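Local coordinates for protein sortase B (Clostridium perfringens, PDB 5YFK) that is a class B sortase, probably a cysteine transpeptidase that joins surface proteins to the bacterial cell wall, at residues A[95-100]-A[107-112]; A[54-59]-A[70-75]; A[119-124]-A[204-209]; A[136-141]-A[149-154]. The protein carries 1 engineered substitution. All coordinates share one frame; numbering follows the deposited sequence.

In the fold
All four contacts reach the eight-stranded mixed sheet of the sortase beta-barrel fold. Contacts 2, 1 and 4 are antiparallel hairpins met in that order along the chain, while contact 3 (119-124 with 204-209) ties a loop to a later strand and encloses contact 4. Contacts 1 and 2 are about 8 Å apart between centres, joined where strand 67-72 pairs with strand 94-96. Contacts 2 and 4, about 19 Å apart between centres, still touch because strands 55-61 and 138-143 close the sheet. Ile-59, Leu-141, Leu-204 and Leu-206 pack together inside. Contact 3 carries the predicted nucleophile position, on strand 203-210, next to strand 107-111 of contact 1.

Contact 1: residues A[95-100]-A[107-112]; sequences FVDSEN and NIVVYG
Tyr-111 ties strand 107-111 to strand 94-96 and to the turn that follows it. Its CB sits over one face of the Phe-95 ring, 3.9 Å from the ring centroid, as a CH-pi contact. CG and CD1 continue along the Phe-95 rim, with CD1 3.6 Å from Phe-95 CE2; the two planes are only 25° apart but slid so far that the rings barely overlap. CE1 passes Asp-97, and OH donates to the anti lone pair of Asp-97 OD1, over 3.0 Å. Phe-95 meets this ring because its CG stands in the crowded position between backbone N and carbonyl carbon (chi1 62°). Beneath the rings the backbones of Phe-95 and Tyr-111 form a hydrogen-bonded antiparallel pair, the bond from Tyr-111 N to Phe-95 O being 2.7 Å. Asp-97 then opens a type I turn, and its OD2 accepts from Glu-99 N in an Asx turn, so both carboxylate oxygens are held. Past the turn, the Asn-100 amide stands in for a strand: OD1 takes Val-109 N at 2.8 Å in a nearly straight bond (176°), and ND2 gives to Asn-107 O at 3.0 Å. The hairpin is flanked by strand 67-72 beside Val-96 and by strand 203-210 beside Ile-108 and Val-110, while Phe-57 of strand 55-61 packs against these last two side chains.

Contact 2: residues A[54-59]-A[70-75]; sequences DYRFWI and VVQGKD
A classic beta bulge interrupts the antiparallel hairpin of strands 55-61 and 67-72 in the sortase barrel: Arg-56 and Phe-57 both face Val-70. Val-70 O takes Arg-56 N at 2.8 Å, nearly along the C=O axis, and a weak second bond from Phe-57 N. Val-70 N returns a bond to Phe-57 O, whereas on the other side of the bulge Gln-72 N reaches Asp-54 O from above the carbonyl plane. Tyr-55 and Val-71 form the non-hydrogen-bonded pair between.

On the inner face, the Phe-57 ring lies alongside Val-70 and turns one face to its CB, 4.0 Å from the ring centroid, a CH-pi contact. The crowded position of Phe-57 CG (chi1 55°) places the ring there. Val-70 CG2 also meets Ile-59 CG2 at 3.5 Å, tighter than a usual methyl contact.

Arg-56 bends at its second torsion (chi2 -73°) and crosses the extended Gln-72 chain at about a right angle. Its NE donates to Gln-72 OE1 over 3.0 Å, in the guanidinium plane and on an amide lone pair, with the two planes 74° apart. NH1 bonds to Tyr-55 O and to Pro-53 O, so the guanidinium is pinned at two of its nitrogens. Gln-72 NE2 in turn donates to Asp-97 O and Asn-100 O. The amide therefore bridges two partners: its oxygen holds the arginine and its nitrogen the turn 97-100, and the positive charge of Arg-56 would probably polarise it and strengthen those bonds.

Contact 3: residues A[119-124]-A[204-209]; sequences TMFAQI and LTLITS. Engineered in segment 204-209: Ser-209 (natural residue Cys).
The Phe-121 ring turns an edge, not a face, to strand 203-210 of the sortase barrel. In the plane of the ring, at that edge, lies Ile-207 O, 3.6 Å from Phe-121 CD2, while Thr-208 CB also sits near the plane. Leu-206 CB approaches the ring obliquely, 4.0 Å from Phe-121 CE2, and the two side chains cross at about a right angle.

A type II' turn from Thr-119 to Ala-122, closed by Ala-122 N to Thr-119 O, leads into the 3-10 segment and presents Phe-121 and Ile-124 to the strand together. Ile-124 crosses Leu-206 nearly perpendicularly, CD1 to CD1 at 3.9 Å, and slides past Thr-208 in the opposite direction, its CB 3.8 Å from Thr-208 CG2. No hydrogen bond links the two segments, so the buried contact rests on van der Waals packing of mostly apolar groups.

Both branches of Thr-208 meet the loop: CG2 lies against Phe-121 O and Ile-124 CB, and OG1, anti to the backbone N (chi1 -167°), near Phe-121 CB, while OG1 also hydrogen-bonds to Gly-112 O. That bond ties strand 203-210 to Gly-112, the residue before His-113, the predicted proton donor/acceptor. Ser-209, next in the strand, is engineered in place of the predicted acyl-thioester cysteine; its side chain touches Arg-217, the predicted transition-state stabiliser. On the loop side, Thr-208 CB and Phe-121 CB are 3.7 Å apart.

Contact 4: residues A[136-141]-A[149-154]; sequences NKYVTL and TFEIFS
Tyr-138 and Glu-151 lie side by side and point the same way on one face of an antiparallel hairpin, strands 138-143 and 146-159 of the sortase barrel. Ring and carboxylate planes stand 58° apart, with Tyr-138 CE1 3.9 Å from Glu-151 CG. Thr-149 crosses Tyr-138 obliquely, its CG2 3.8 Å from Tyr-138 CD1, while Lys-137 CB sits over the centre of one ring face. Extended Lys-137 also runs alongside Glu-151, but Lys-137 NZ and Glu-151 OE2 stay 4.6 Å apart, beyond a salt bridge.

On the opposite face the approaches are perpendicular. Leu-141 crosses Phe-150, Leu-141 CD1 lying 3.5 Å from Phe-150 CE1. Val-139 crosses Ile-152, with Val-139 CG2 4.0 Å from Ile-152 CD1. In the barrel interior Val-139, Leu-141 and Phe-150 touch Leu-204, Val-139 and Leu-141 also Ile-59, and Ile-152 touches Val-220.

Val-139 and Phe-150 form the hydrogen-bonded pair, each N donating to the other's O, and Ile-152 N adds a nearly straight bond (169°) to Lys-137 O. Thr-140 and Thr-149, a non-hydrogen-bonded pair, keep their side chains apart, and a single water joins them, 2.8 Å from Thr-140 OG1 and 2.7 Å from Thr-149 OG1.

Contact 1: residues A[95-100]-A[107-112]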
# COMPACT_ATOMS: atom_id res chain seq x y z
N PHE A 95 -6.15 -0.40 -3.77
CA PHE A 95 -7.23 -0.30 -2.77
C PHE A 95 -6.87 -0.81 -1.40
O PHE A 95 -6.10 -1.77 -1.23
CB PHE A 95 -8.52 -0.97 -3.28
CG PHE A 95 -8.39 -2.44 -3.55
CD1 PHE A 95 -7.99 -2.91 -4.78
CD2 PHE A 95 -8.71 -3.37 -2.57
CE1 PHE A 95 -7.81 -4.26 -5.00
CE2 PHE A 95 -8.62 -4.72 -2.81
CZ PHE A 95 -8.26 -5.17 -4.06
N VAL A 96 -7.43 -0.13 -0.42
CA VAL A 96 -7.29 -0.51 0.98
C VAL A 96 -8.38 -1.53 1.34
O VAL A 96 -9.50 -1.53 0.79
CB VAL A 96 -7.32 0.71 1.94
CG1 VAL A 96 -8.54 1.57 1.71
CG2 VAL A 96 -7.21 0.26 3.40
N ASP A 97 -7.99 -2.48 2.18
CA ASP A 97 -8.89 -3.53 2.62
C ASP A 97 -10.25 -2.98 3.01
O ASP A 97 -10.33 -2.00 3.77
CB ASP A 97 -8.29 -4.24 3.83
CG ASP A 97 -8.95 -5.58 4.11
OD1 ASP A 97 -8.39 -6.63 3.73
OD2 ASP A 97 -10.09 -5.57 4.59
N SER A 98 -11.31 -3.61 2.51
CA SER A 98 -12.68 -3.11 2.76
C SER A 98 -13.06 -3.13 4.25
O SER A 98 -13.86 -2.31 4.68
CB SER A 98 -13.70 -3.94 1.98
OG SER A 98 -13.62 -5.30 2.37
N GLU A 99 -12.34 -3.94 5.04
CA GLU A 99 -12.60 -4.07 6.48
C GLU A 99 -11.76 -3.09 7.32
O GLU A 99 -12.03 -2.90 8.50
CB GLU A 99 -12.34 -5.51 6.94
CG GLU A 99 -13.09 -6.58 6.16
CD GLU A 99 -14.56 -6.23 5.96
OE1 GLU A 99 -15.00 -6.06 4.79
OE2 GLU A 99 -15.26 -6.06 6.98
N ASN A 100 -10.79 -2.42 6.70
CA ASN A 100 -9.97 -1.45 7.42
C ASN A 100 -10.79 -0.30 7.96
O ASN A 100 -11.53 0.37 7.23
CB ASN A 100 -8.86 -0.89 6.53
CG ASN A 100 -7.49 -1.46 6.85
OD1 ASN A 100 -6.66 -1.58 5.96
ND2 ASN A 100 -7.20 -1.68 8.12
N ASN A 107 -2.99 -1.83 11.53
CA ASN A 107 -2.41 -2.30 10.24
C ASN A 107 -3.30 -1.85 9.11
O ASN A 107 -4.45 -2.27 9.03
CB ASN A 107 -2.30 -3.81 10.23
CG ASN A 107 -1.57 -4.35 9.01
OD1 ASN A 107 -0.91 -3.60 8.25
ND2 ASN A 107 -1.65 -5.66 8.83
N ILE A 108 -2.77 -0.98 8.27
CA ILE A 108 -3.46 -0.53 7.07
C ILE A 108 -3.02 -1.47 5.94
O ILE A 108 -1.83 -1.57 5.63
CB ILE A 108 -3.10 0.92 6.74
CG1 ILE A 108 -3.45 1.82 7.94
CG2 ILE A 108 -3.81 1.36 5.45
CD1 ILE A 108 -2.78 3.18 7.93
N VAL A 109 -3.99 -2.12 5.31
CA VAL A 109 -3.65 -3.15 4.34
C VAL A 109 -4.09 -2.73 2.97
O VAL A 109 -5.26 -2.41 2.76
CB VAL A 109 -4.30 -4.49 4.71
CG1 VAL A 109 -4.07 -5.52 3.61
CG2 VAL A 109 -3.75 -4.98 6.03
N VAL A 110 -3.13 -2.71 2.04
CA VAL A 110 -3.38 -2.17 0.73
C VAL A 110 -2.99 -3.20 -0.33
O VAL A 110 -1.92 -3.82 -0.24
CB VAL A 110 -2.58 -0.85 0.52
CG1 VAL A 110 -2.80 -0.26 -0.85
CG2 VAL A 110 -2.94 0.16 1.60
N TYR A 111 -3.83 -3.30 -1.37
CA TYR A 111 -3.68 -4.28 -2.45
C TYR A 111 -3.52 -3.57 -3.78
O TYR A 111 -4.09 -2.49 -4.03
CB TYR A 111 -4.91 -5.18 -2.55
CG TYR A 111 -5.29 -5.91 -1.31
CD1 TYR A 111 -6.08 -5.32 -0.33
CD2 TYR A 111 -4.84 -7.21 -1.09
CE1 TYR A 111 -6.43 -6.02 0.80
CE2 TYR A 111 -5.05 -7.84 0.12
CZ TYR A 111 -5.90 -7.26 1.02
OH TYR A 111 -6.22 -7.92 2.16
N GLY A 112 -2.84 -4.25 -4.69
CA GLY A 112 -2.86 -3.88 -6.10
C GLY A 112 -2.35 -4.99 -6.98
O GLY A 112 -1.64 -5.88 -6.52

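Contact 2: residues A[54-59]-A[70-75]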
# COMPACT_ATOMS: atom_id res chain seq x y z
N ASP A 54 -14.83 6.99 -2.99
CA ASP A 54 -14.14 5.86 -2.35
C ASP A 54 -12.66 6.19 -2.07
O ASP A 54 -11.96 5.43 -1.39
CB ASP A 54 -14.24 4.63 -3.24
CG ASP A 54 -15.66 4.08 -3.36
OD1 ASP A 54 -16.48 4.37 -2.46
OD2 ASP A 54 -15.84 3.16 -4.17
N TYR A 55 -12.21 7.32 -2.59
CA TYR A 55 -10.84 7.79 -2.35
C TYR A 55 -10.54 7.91 -0.85
O TYR A 55 -11.36 8.42 -0.09
CB TYR A 55 -10.63 9.14 -3.01
CG TYR A 55 -9.27 9.74 -2.70
CD1 TYR A 55 -8.14 9.27 -3.34
CD2 TYR A 55 -9.13 10.69 -1.70
CE1 TYR A 55 -6.89 9.79 -3.04
CE2 TYR A 55 -7.90 11.27 -1.44
CZ TYR A 55 -6.78 10.79 -2.10
OH TYR A 55 -5.54 11.28 -1.78
N ARG A 56 -9.35 7.46 -0.44
CA ARG A 56 -8.97 7.57 0.97
C ARG A 56 -7.64 8.28 1.19
O ARG A 56 -7.50 9.05 2.14
CB ARG A 56 -8.93 6.19 1.63
CG ARG A 56 -10.25 5.43 1.58
CD ARG A 56 -11.27 6.02 2.55
NE ARG A 56 -12.57 5.34 2.49
CZ ARG A 56 -13.60 5.77 1.78
NH1 ARG A 56 -13.51 6.88 1.06
NH2 ARG A 56 -14.72 5.07 1.75
N PHE A 57 -6.63 7.95 0.38
CA PHE A 57 -5.32 8.55 0.54
C PHE A 57 -4.46 8.35 -0.70
O PHE A 57 -4.82 7.57 -1.60
CB PHE A 57 -4.60 7.99 1.80
CG PHE A 57 -4.48 6.49 1.83
CD1 PHE A 57 -3.34 5.87 1.35
CD2 PHE A 57 -5.42 5.73 2.52
CE1 PHE A 57 -3.22 4.48 1.40
CE2 PHE A 57 -5.25 4.35 2.66
CZ PHE A 57 -4.13 3.73 2.12
N TRP A 58 -3.31 9.00 -0.72
CA TRP A 58 -2.35 8.83 -1.80
C TRP A 58 -1.15 8.00 -1.29
O TRP A 58 -0.74 8.12 -0.13
CB TRP A 58 -1.87 10.19 -2.32
CG TRP A 58 -1.15 10.09 -3.65
CD1 TRP A 58 0.12 9.66 -3.86
CD2 TRP A 58 -1.73 10.27 -4.94
NE1 TRP A 58 0.40 9.63 -5.20
CE2 TRP A 58 -0.76 9.88 -5.89
CE3 TRP A 58 -3.01 10.63 -5.39
CZ2 TRP A 58 -0.95 10.04 -7.23
CZ3 TRP A 58 -3.21 10.77 -6.74
CH2 TRP A 58 -2.19 10.46 -7.65
N ILE A 59 -0.63 7.14 -2.14
CA ILE A 59 0.56 6.35 -1.80
C ILE A 59 1.65 6.62 -2.83
O ILE A 59 1.43 6.55 -4.05
CB ILE A 59 0.22 4.84 -1.73
CG1 ILE A 59 1.41 4.02 -1.24
CG2 ILE A 59 -0.27 4.31 -3.06
CD1 ILE A 59 1.05 2.59 -0.86
N VAL A 70 -5.44 5.85 -3.70
CA VAL A 70 -5.92 4.63 -3.09
C VAL A 70 -7.38 4.79 -2.69
O VAL A 70 -7.74 5.75 -2.01
CB VAL A 70 -5.12 4.26 -1.84
CG1 VAL A 70 -5.59 2.92 -1.30
CG2 VAL A 70 -3.64 4.27 -2.15
N VAL A 71 -8.18 3.81 -3.08
CA VAL A 71 -9.61 3.82 -2.78
C VAL A 71 -9.97 2.70 -1.82
O VAL A 71 -9.23 1.74 -1.64
CB VAL A 71 -10.43 3.67 -4.08
CG1 VAL A 71 -10.24 4.88 -4.96
CG2 VAL A 71 -10.08 2.40 -4.82
N GLN A 72 -11.18 2.76 -1.27
CA GLN A 72 -11.67 1.68 -0.45
C GLN A 72 -13.07 1.30 -0.93
O GLN A 72 -13.96 2.17 -1.02
CB GLN A 72 -11.70 2.11 1.01
CG GLN A 72 -12.13 1.01 1.96
CD GLN A 72 -12.08 1.43 3.40
OE1 GLN A 72 -12.32 2.58 3.74
NE2 GLN A 72 -11.76 0.49 4.28
N GLY A 73 -13.19 0.08 -1.41
CA GLY A 73 -14.48 -0.44 -1.86
C GLY A 73 -15.25 -1.10 -0.72
O GLY A 73 -14.83 -1.07 0.45
N LYS A 74 -16.41 -1.65 -1.06
CA LYS A 74 -17.23 -2.40 -0.13
C LYS A 74 -16.77 -3.85 0.03
O LYS A 74 -17.22 -4.55 0.93
CB LYS A 74 -18.70 -2.37 -0.61
CG LYS A 74 -19.27 -0.98 -0.69
CD LYS A 74 -20.76 -0.97 -0.42
CE LYS A 74 -21.53 -1.52 -1.61
NZ LYS A 74 -21.97 -0.41 -2.51
N ASP A 75 -15.93 -4.32 -0.88
CA ASP A 75 -15.29 -5.63 -0.74
C ASP A 75 -13.88 -5.54 -1.33
O ASP A 75 -13.45 -4.46 -1.71
CB ASP A 75 -16.08 -6.71 -1.48
CG ASP A 75 -16.24 -6.43 -2.98
OD1 ASP A 75 -15.32 -5.85 -3.59
OD2 ASP A 75 -17.20 -6.98 -3.57

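Contact 3: residues A[119-124]-A[204-209]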
# COMPACT_ATOMS: atom_id res chain seq x y z
N THR A 119 3.26 -2.03 -14.02
CA THR A 119 2.28 -1.04 -13.57
C THR A 119 1.61 -1.47 -12.26
O THR A 119 1.72 -2.61 -11.88
CB THR A 119 1.16 -0.82 -14.61
OG1 THR A 119 0.47 -2.06 -14.84
CG2 THR A 119 1.75 -0.30 -15.91
N MET A 120 0.90 -0.54 -11.63
CA MET A 120 0.19 -0.78 -10.36
C MET A 120 1.21 -1.18 -9.30
O MET A 120 2.16 -0.42 -9.07
CB MET A 120 -0.93 -1.78 -10.51
CG MET A 120 -1.91 -1.41 -11.64
SD MET A 120 -2.41 0.33 -11.75
CE MET A 120 -3.57 0.49 -10.41
N PHE A 121 1.05 -2.35 -8.70
CA PHE A 121 2.00 -2.82 -7.64
C PHE A 121 3.05 -3.81 -8.17
O PHE A 121 3.81 -4.41 -7.37
CB PHE A 121 1.23 -3.45 -6.46
CG PHE A 121 0.93 -2.51 -5.30
CD1 PHE A 121 0.99 -1.13 -5.43
CD2 PHE A 121 0.28 -3.02 -4.16
CE1 PHE A 121 0.65 -0.28 -4.37
CE2 PHE A 121 -0.04 -2.19 -3.10
CZ PHE A 121 0.13 -0.82 -3.20
N ALA A 122 3.27 -3.85 -9.49
CA ALA A 122 4.31 -4.72 -10.05
C ALA A 122 5.63 -4.51 -9.31
O ALA A 122 6.34 -5.47 -8.98
CB ALA A 122 4.51 -4.45 -11.53
N GLN A 123 5.99 -3.26 -9.09
CA GLN A 123 7.33 -2.96 -8.56
C GLN A 123 7.55 -3.27 -7.12
O GLN A 123 8.70 -3.27 -6.66
CB GLN A 123 7.75 -1.52 -8.90
CG GLN A 123 8.01 -1.38 -10.38
CD GLN A 123 8.83 -0.16 -10.72
OE1 GLN A 123 9.16 0.67 -9.85
NE2 GLN A 123 8.99 0.07 -12.01
N ILE A 124 6.51 -3.72 -6.42
CA ILE A 124 6.72 -4.32 -5.09
C ILE A 124 7.70 -5.49 -5.12
O ILE A 124 8.51 -5.70 -4.20
CB ILE A 124 5.37 -4.78 -4.49
CG1 ILE A 124 4.42 -3.60 -4.29
CG2 ILE A 124 5.61 -5.54 -3.21
CD1 ILE A 124 4.88 -2.49 -3.38
N LEU A 204 1.87 -0.57 7.90
CA LEU A 204 1.29 -0.53 6.57
C LEU A 204 1.74 -1.79 5.84
O LEU A 204 2.94 -2.13 5.84
CB LEU A 204 1.83 0.69 5.82
CG LEU A 204 1.35 0.89 4.37
CD1 LEU A 204 -0.14 1.05 4.17
CD2 LEU A 204 2.07 2.08 3.79
N THR A 205 0.78 -2.53 5.32
CA THR A 205 1.07 -3.77 4.59
C THR A 205 0.66 -3.60 3.15
O THR A 205 -0.51 -3.33 2.87
CB THR A 205 0.31 -4.94 5.23
OG1 THR A 205 0.66 -5.04 6.62
CG2 THR A 205 0.54 -6.26 4.49
N LEU A 206 1.58 -3.87 2.23
CA LEU A 206 1.30 -3.80 0.80
C LEU A 206 1.37 -5.17 0.19
O LEU A 206 2.33 -5.89 0.40
CB LEU A 206 2.32 -2.90 0.09
CG LEU A 206 2.58 -1.51 0.66
CD1 LEU A 206 3.61 -0.77 -0.17
CD2 LEU A 206 1.30 -0.71 0.79
N ILE A 207 0.31 -5.54 -0.54
CA ILE A 207 0.16 -6.89 -1.05
C ILE A 207 -0.08 -6.89 -2.54
O ILE A 207 -1.01 -6.23 -3.04
CB ILE A 207 -0.98 -7.64 -0.33
CG1 ILE A 207 -0.63 -7.80 1.16
CG2 ILE A 207 -1.17 -9.02 -0.94
CD1 ILE A 207 -1.82 -8.23 2.00
N THR A 208 0.66 -7.76 -3.23
CA THR A 208 0.44 -7.99 -4.61
C THR A 208 0.64 -9.47 -4.98
O THR A 208 1.04 -10.28 -4.14
CB THR A 208 1.30 -7.07 -5.50
OG1 THR A 208 0.84 -7.13 -6.84
CG2 THR A 208 2.78 -7.42 -5.48
N SER A 209 0.37 -9.81 -6.24
CA SER A 209 0.62 -11.15 -6.72
C SER A 209 2.02 -11.30 -7.30
O SER A 209 2.63 -10.32 -7.73
CB SER A 209 -0.44 -11.56 -7.72
OG SER A 209 -0.27 -10.87 -8.94

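Contact 4: residues A[136-141]-A[149-154]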
# COMPACT_ATOMS: atom_id res chain seq x y z
N ASN A 136 15.96 1.48 -0.65
CA ASN A 136 14.63 2.07 -0.74
C ASN A 136 13.75 1.73 0.46
O ASN A 136 13.28 0.61 0.60
CB ASN A 136 13.98 1.63 -2.03
CG ASN A 136 14.78 2.05 -3.25
OD1 ASN A 136 14.89 3.24 -3.57
ND2 ASN A 136 15.48 1.11 -3.84
N LYS A 137 13.76 2.63 1.43
CA LYS A 137 13.30 2.33 2.78
C LYS A 137 11.82 2.74 2.98
O LYS A 137 11.20 2.31 3.95
CB LYS A 137 14.17 3.06 3.81
CG LYS A 137 15.58 2.50 3.96
CD LYS A 137 16.31 3.24 5.07
CE LYS A 137 17.79 2.88 5.11
NZ LYS A 137 18.48 3.61 6.20
N TYR A 138 11.37 3.75 2.25
CA TYR A 138 10.21 4.54 2.71
C TYR A 138 9.02 4.45 1.79
O TYR A 138 9.15 4.45 0.57
CB TYR A 138 10.56 6.00 2.89
CG TYR A 138 11.69 6.19 3.84
CD1 TYR A 138 11.58 5.80 5.17
CD2 TYR A 138 12.90 6.70 3.39
CE1 TYR A 138 12.65 5.92 6.03
CE2 TYR A 138 14.00 6.74 4.24
CZ TYR A 138 13.84 6.41 5.56
OH TYR A 138 14.94 6.46 6.39
N VAL A 139 7.85 4.37 2.43
CA VAL A 139 6.55 4.55 1.79
C VAL A 139 5.90 5.81 2.38
O VAL A 139 5.86 6.02 3.61
CB VAL A 139 5.64 3.33 2.02
CG1 VAL A 139 4.30 3.46 1.31
CG2 VAL A 139 6.33 2.06 1.60
N THR A 140 5.50 6.71 1.51
CA THR A 140 4.80 7.92 1.91
C THR A 140 3.30 7.84 1.63
O THR A 140 2.89 7.41 0.56
CB THR A 140 5.41 9.12 1.16
OG1 THR A 140 6.84 9.03 1.22
CG2 THR A 140 4.99 10.43 1.82
N LEU A 141 2.49 8.16 2.63
CA LEU A 141 1.04 8.35 2.42
C LEU A 141 0.65 9.80 2.58
O LEU A 141 1.23 10.52 3.37
CB LEU A 141 0.22 7.52 3.41
CG LEU A 141 0.53 6.03 3.47
CD1 LEU A 141 -0.38 5.31 4.45
CD2 LEU A 141 0.51 5.40 2.08
N THR A 149 5.03 8.95 6.87
CA THR A 149 6.10 8.11 6.35
C THR A 149 6.18 6.78 7.10
O THR A 149 6.09 6.75 8.31
CB THR A 149 7.46 8.82 6.47
OG1 THR A 149 7.37 10.11 5.86
CG2 THR A 149 8.56 8.01 5.80
N PHE A 150 6.35 5.69 6.34
CA PHE A 150 6.47 4.33 6.88
C PHE A 150 7.78 3.69 6.40
O PHE A 150 8.20 3.88 5.26
CB PHE A 150 5.29 3.49 6.39
CG PHE A 150 3.98 3.90 6.99
CD1 PHE A 150 3.29 5.00 6.49
CD2 PHE A 150 3.34 3.08 7.90
CE1 PHE A 150 2.05 5.35 7.02
CE2 PHE A 150 2.17 3.50 8.54
CZ PHE A 150 1.54 4.65 8.10
N GLU A 151 8.55 3.10 7.32
CA GLU A 151 9.79 2.49 6.93
C GLU A 151 9.63 0.98 6.80
O GLU A 151 9.11 0.34 7.69
CB GLU A 151 10.92 2.79 7.92
CG GLU A 151 12.25 2.32 7.40
CD GLU A 151 13.40 2.58 8.36
OE1 GLU A 151 13.23 3.41 9.27
OE2 GLU A 151 14.52 2.14 8.03
N ILE A 152 9.95 0.47 5.63
CA ILE A 152 9.80 -0.95 5.29
C ILE A 152 10.75 -1.76 6.13
O ILE A 152 11.95 -1.45 6.17
CB ILE A 152 10.13 -1.21 3.81
CG1 ILE A 152 9.06 -0.56 2.94
CG2 ILE A 152 10.21 -2.71 3.55
CD1 ILE A 152 9.43 -0.45 1.48
N PHE A 153 10.21 -2.77 6.80
CA PHE A 153 11.02 -3.65 7.67
C PHE A 153 10.90 -5.14 7.28
O PHE A 153 11.62 -5.99 7.80
CB PHE A 153 10.69 -3.41 9.16
CG PHE A 153 9.31 -3.84 9.57
CD1 PHE A 153 9.06 -5.15 9.91
CD2 PHE A 153 8.23 -2.95 9.43
CE1 PHE A 153 7.77 -5.57 10.17
CE2 PHE A 153 6.96 -3.34 9.81
CZ PHE A 153 6.74 -4.64 10.24
N SER A 154 9.89 -5.46 6.48
CA SER A 154 9.67 -6.86 6.09
C SER A 154 9.34 -6.97 4.62
O SER A 154 8.49 -6.24 4.12
CB SER A 154 8.56 -7.50 6.90
OG SER A 154 8.38 -8.87 6.52
O HOH W 1 8.09 10.36 3.30